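Local coordinates for protein GCN5-related N-acetyltransferase (Sphaerobacter thermophilus, PDB 3TT2) that probably works as an acyltransferase of the GCN5-related family, moving an acyl group, likely acetyl, from a donor such as acetyl-CoA to an acceptor, at residues Thr174-Thr177 with Gly181-Glu184; Arg185-Ala190 with Trp223-Glu228. One frame throughout, in Å; residues are numbered along the deposited sequence.

Contact 1: residues Thr174-Thr177 with Gly181-Glu184; sequences TART and GLDE
The connection from strand 173-177 to helix 184-194, where the first strand of the C-terminal GNAT half gives way to its first helix, is braced by a salt bridge between Arg176 and Asp183. It illustrates how a short strand-to-helix turn can be fixed by one charged pair spanning its two ends. Arg176 sends its chain off the strand extended from CG to NE, with CG anti to the backbone N (chi1 175°), and meets an aspartate coming from the opposite direction. The grip is side-on: Arg176 NE gives a nearly straight bond to Asp183 OD2 (2.7 Å, 168° at the hydrogen), with that oxygen lying in the guanidinium plane, while Arg176 NH2 reaches Asp183 OD1 at 3.1 Å from a more tilted approach. Both nitrogens come to the syn side of the carboxylate, but the two flat groups are twisted 48° apart, so the fork is not coplanar. Asp183 OD2 also accepts a hydrogen bond from the backbone N of Val179, in the loop between the two segments. With Asp183 buried, these donors would be expected to favour its ionised form. A leucine in place of Arg176 would probably leave this buried carboxylate without its charged mate and held, of the bonds just described, by Val179 N alone. Beyond the pair, the chain turns through Gly181, whose positive phi suits a residue lacking a side chain. There Glu184 folds back on the turn, its OE1 taking the Gly181 N at 2.6 Å through the syn lone pair.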
loop_
_atom_site.group_PDB
_atom_site.type_symbol
_atom_site.label_atom_id
_atom_site.label_comp_id
_atom_site.label_asym_id
_atom_site.label_seq_id
_atom_site.Cartn_x
_atom_site.Cartn_y
_atom_site.Cartn_z
ATOM N N THR A 174 25.654 -12.047 -6.204
ATOM C CA THR A 174 25.221 -12.997 -5.187
ATOM C C THR A 174 24.411 -12.266 -4.130
ATOM O O THR A 174 24.412 -11.044 -4.075
ATOM C CB THR A 174 26.395 -13.775 -4.485
ATOM O OG1 THR A 174 27.112 -12.907 -3.604
ATOM C CG2 THR A 174 27.364 -14.396 -5.482
ATOM N N ALA A 175 23.713 -13.034 -3.302
ATOM C CA ALA A 175 22.909 -12.489 -2.221
ATOM C C ALA A 175 23.754 -12.052 -1.042
ATOM O O ALA A 175 24.707 -12.735 -0.667
ATOM C CB ALA A 175 21.913 -13.530 -1.759
ATOM N N ARG A 176 23.383 -10.924 -0.449
ATOM C CA ARG A 176 23.986 -10.474 0.795
ATOM C C ARG A 176 22.884 -10.055 1.709
ATOM O O ARG A 176 22.081 -9.208 1.366
ATOM C CB ARG A 176 24.913 -9.284 0.571
ATOM C CG ARG A 176 25.483 -8.681 1.854
ATOM C CD ARG A 176 26.289 -7.442 1.550
ATOM N NE ARG A 176 26.777 -6.741 2.736
ATOM C CZ ARG A 176 28.022 -6.842 3.216
ATOM N NH1 ARG A 176 28.913 -7.648 2.640
ATOM N NH2 ARG A 176 28.383 -6.136 4.284
ATOM N N THR A 177 22.838 -10.667 2.878
ATOM C CA THR A 177 21.881 -10.294 3.891
ATOM C C THR A 177 22.331 -8.954 4.449
ATOM O O THR A 177 23.523 -8.755 4.715
ATOM C CB THR A 177 21.860 -11.361 5.000
ATOM O OG1 THR A 177 21.430 -12.612 4.443
ATOM C CG2 THR A 177 20.943 -10.941 6.128
ATOM N N GLY A 181 24.582 -1.639 10.987
ATOM C CA GLY A 181 25.802 -1.010 11.464
ATOM C C GLY A 181 26.830 -0.906 10.369
ATOM O O GLY A 181 27.894 -0.320 10.542
ATOM N N LEU A 182 26.500 -1.476 9.221
ATOM C CA LEU A 182 27.375 -1.469 8.065
ATOM C C LEU A 182 26.605 -0.978 6.861
ATOM O O LEU A 182 26.910 0.065 6.274
ATOM C CB LEU A 182 27.863 -2.881 7.773
ATOM C CG LEU A 182 29.216 -3.284 8.333
ATOM C CD1 LEU A 182 29.516 -4.689 7.907
ATOM C CD2 LEU A 182 30.278 -2.345 7.819
ATOM N N ASP A 183 25.600 -1.757 6.488
ATOM C CA ASP A 183 24.960 -1.593 5.198
ATOM C C ASP A 183 23.888 -0.509 5.103
ATOM O O ASP A 183 23.300 -0.323 4.040
ATOM C CB ASP A 183 24.440 -2.950 4.714
ATOM C CG ASP A 183 25.571 -3.956 4.481
ATOM O OD1 ASP A 183 26.751 -3.539 4.442
ATOM O OD2 ASP A 183 25.287 -5.160 4.319
ATOM N N GLU A 184 23.637 0.204 6.198
ATOM C CA GLU A 184 22.584 1.229 6.226
ATOM C C GLU A 184 22.624 2.239 5.070
ATOM O O GLU A 184 21.709 2.285 4.254
ATOM C CB GLU A 184 22.562 1.964 7.568
ATOM C CG GLU A 184 21.684 1.336 8.626
ATOM C CD GLU A 184 22.385 0.252 9.423
ATOM O OE1 GLU A 184 23.611 0.080 9.282
ATOM O OE2 GLU A 184 21.701 -0.436 10.205
#

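Contact 2: residues Arg185-Ala190 with Trp223-Glu228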
loop_
_atom_site.group_PDB
_atom_site.type_symbol
_atom_site.label_atom_id
_atom_site.label_comp_id
_atom_site.label_asym_id
_atom_site.label_seq_id
_atom_site.Cartn_x
_atom_site.Cartn_y
_atom_site.Cartn_z
ATOM N N ARG A 185 23.673 3.049 5.006
ATOM C CA ARG A 185 23.712 4.138 4.036
ATOM C C ARG A 185 23.725 3.604 2.616
ATOM O O ARG A 185 23.045 4.135 1.751
ATOM C CB ARG A 185 24.931 5.036 4.274
ATOM C CG ARG A 185 25.100 6.203 3.279
ATOM C CD ARG A 185 24.705 7.567 3.893
ATOM N NE ARG A 185 24.762 8.668 2.922
ATOM C CZ ARG A 185 23.732 9.087 2.185
ATOM N NH1 ARG A 185 22.550 8.506 2.302
ATOM N NH2 ARG A 185 23.881 10.095 1.329
ATOM N N ALA A 186 24.491 2.541 2.396
ATOM C CA ALA A 186 24.684 1.980 1.065
ATOM C C ALA A 186 23.394 1.418 0.501
ATOM O O ALA A 186 23.143 1.515 -0.696
ATOM C CB ALA A 186 25.732 0.906 1.110
ATOM N N THR A 187 22.595 0.815 1.376
ATOM C CA THR A 187 21.326 0.204 1.009
ATOM C C THR A 187 20.334 1.281 0.664
ATOM O O THR A 187 19.607 1.197 -0.321
ATOM C CB THR A 187 20.745 -0.576 2.182
ATOM O OG1 THR A 187 21.446 -1.814 2.320
ATOM C CG2 THR A 187 19.289 -0.864 1.955
ATOM N N TYR A 188 20.305 2.299 1.506
ATOM C CA TYR A 188 19.489 3.464 1.262
ATOM C C TYR A 188 19.754 4.113 -0.109
ATOM O O TYR A 188 18.822 4.546 -0.781
ATOM C CB TYR A 188 19.724 4.485 2.365
ATOM C CG TYR A 188 19.200 5.834 1.986
ATOM C CD1 TYR A 188 17.836 6.087 2.006
ATOM C CD2 TYR A 188 20.059 6.854 1.570
ATOM C CE1 TYR A 188 17.340 7.321 1.650
ATOM C CE2 TYR A 188 19.570 8.094 1.219
ATOM C CZ TYR A 188 18.208 8.316 1.254
ATOM O OH TYR A 188 17.698 9.537 0.903
ATOM N N GLU A 189 21.018 4.200 -0.511
ATOM C CA GLU A 189 21.367 4.832 -1.783
ATOM C C GLU A 189 20.868 4.016 -2.960
ATOM O O GLU A 189 20.460 4.553 -3.987
ATOM C CB GLU A 189 22.881 5.024 -1.904
ATOM C CG GLU A 189 23.435 6.099 -0.995
ATOM C CD GLU A 189 24.957 6.174 -1.025
ATOM O OE1 GLU A 189 25.607 5.238 -1.559
ATOM O OE2 GLU A 189 25.504 7.179 -0.512
ATOM N N ALA A 190 20.924 2.705 -2.798
ATOM C CA ALA A 190 20.526 1.791 -3.847
ATOM C C ALA A 190 19.019 1.819 -4.007
ATOM O O ALA A 190 18.514 1.705 -5.111
ATOM C CB ALA A 190 21.000 0.406 -3.521
ATOM N N TRP A 223 16.058 -8.640 4.767
ATOM C CA TRP A 223 16.557 -7.618 3.866
ATOM C C TRP A 223 17.706 -8.151 3.024
ATOM O O TRP A 223 18.834 -8.290 3.496
ATOM C CB TRP A 223 17.039 -6.411 4.651
ATOM C CG TRP A 223 15.954 -5.515 5.017
ATOM C CD1 TRP A 223 14.645 -5.844 5.198
ATOM C CD2 TRP A 223 16.049 -4.106 5.217
ATOM N NE1 TRP A 223 13.918 -4.722 5.517
ATOM C CE2 TRP A 223 14.758 -3.640 5.529
ATOM C CE3 TRP A 223 17.104 -3.189 5.168
ATOM C CZ2 TRP A 223 14.493 -2.299 5.797
ATOM C CZ3 TRP A 223 16.841 -1.854 5.431
ATOM C CH2 TRP A 223 15.545 -1.424 5.741
ATOM N N LEU A 224 17.430 -8.377 1.749
ATOM C CA LEU A 224 18.430 -8.935 0.858
ATOM C C LEU A 224 18.930 -7.904 -0.121
ATOM O O LEU A 224 18.176 -7.061 -0.610
ATOM C CB LEU A 224 17.887 -10.129 0.090
ATOM C CG LEU A 224 17.400 -11.282 0.949
ATOM C CD1 LEU A 224 17.056 -12.383 0.006
ATOM C CD2 LEU A 224 18.471 -11.733 1.881
ATOM N N LEU A 225 20.222 -7.986 -0.393
ATOM C CA LEU A 225 20.884 -7.101 -1.313
ATOM C C LEU A 225 21.527 -7.967 -2.390
ATOM O O LEU A 225 22.212 -8.936 -2.078
ATOM C CB LEU A 225 21.966 -6.326 -0.572
ATOM C CG LEU A 225 21.626 -5.704 0.784
ATOM C CD1 LEU A 225 22.806 -4.889 1.305
ATOM C CD2 LEU A 225 20.389 -4.844 0.703
ATOM N N ALA A 226 21.288 -7.649 -3.658
ATOM C CA ALA A 226 22.097 -8.229 -4.710
ATOM C C ALA A 226 23.387 -7.418 -4.786
ATOM O O ALA A 226 23.374 -6.187 -4.897
ATOM C CB ALA A 226 21.369 -8.239 -6.020
ATOM N N VAL A 227 24.507 -8.118 -4.681
ATOM C CA VAL A 227 25.796 -7.469 -4.583
ATOM C C VAL A 227 26.755 -8.017 -5.620
ATOM O O VAL A 227 26.964 -9.230 -5.709
ATOM C CB VAL A 227 26.379 -7.632 -3.178
ATOM C CG1 VAL A 227 27.795 -7.143 -3.122
ATOM C CG2 VAL A 227 25.532 -6.863 -2.197
ATOM N N GLU A 228 27.333 -7.106 -6.404
ATOM C CA GLU A 228 28.314 -7.466 -7.415
ATOM C C GLU A 228 29.638 -7.773 -6.733
ATOM O O GLU A 228 30.188 -6.934 -6.021
ATOM C CB GLU A 228 28.479 -6.335 -8.423
ATOM C CG GLU A 228 29.604 -6.578 -9.424
ATOM C CD GLU A 228 29.593 -5.596 -10.598
ATOM O OE1 GLU A 228 30.036 -4.432 -10.408
ATOM O OE2 GLU A 228 29.142 -5.998 -11.707
#
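Thr187 and Leu225 both turn their first torsions so that OG1 and CG stand anti to their own carbonyl carbons (chi1 -77° and -46°), and this brings a helix hydroxyl against a strand methyl pair. On Thr187 CG2 lies anti to the backbone N; on Leu225 the branch rises from the strand toward the helix. The two side chains cross at about a right angle, with their CA atoms 7.7 Å apart. Thr187 OG1 rests over the end of the leucine, 3.5 Å from Leu225 CD1 and 3.6 Å from Leu225 CD2, so that both methyls of the fork face the one oxygen. The threonine's other branch serves a second neighbour: Thr187 CG2 comes within 4.4 Å of Trp223 CZ3, approaching the six-membered end of the indole obliquely. A single beta-branched residue thus spans two strand residues on the same face, two positions apart. Such packing of the helix 184-194 on the sheet is the layered alpha/beta construction of the GNAT fold. Phe178 adds to the seam, touching Thr187 and meeting the Trp223 ring edge-to-face, while Ile234 of the adjoining strand 233-243 touches Leu225 as well as Ala186 and Ala190 of the helix. On another side of the helix, Tyr188 packs with Phe206 and Trp209. Chemically, the contact between the segments is van der Waals, although a hydroxyl sits in it. That is affordable because Thr187 OG1 is hydrogen-bonded to the carbonyl oxygen of Asp183, four residues earlier: the polar atom is satisfied within its own chain, and what it presents to Leu225 costs no unmet hydrogen bond in the buried layer.

In the fold
Contact 1 closes before contact 2 opens, so the two follow in series along the chain, with centres about 6 Å apart at the outer end of the C-terminal half. They share the sheet and the helix: strand 173-177 lies antiparallel beside strand 223-228, and the loop of contact 1 runs into helix 184-194 of contact 2. Arg176 N lies 2.8 Å from Leu225 O, a probable hydrogen bond, and Asp183 OD2 packs 3.9 Å from Leu225 CD1. Leu225 therefore borders both the charged pair and the buried packing of contact 2. Together the contacts tie the first helix of this half to the edge strand and to its neighbour.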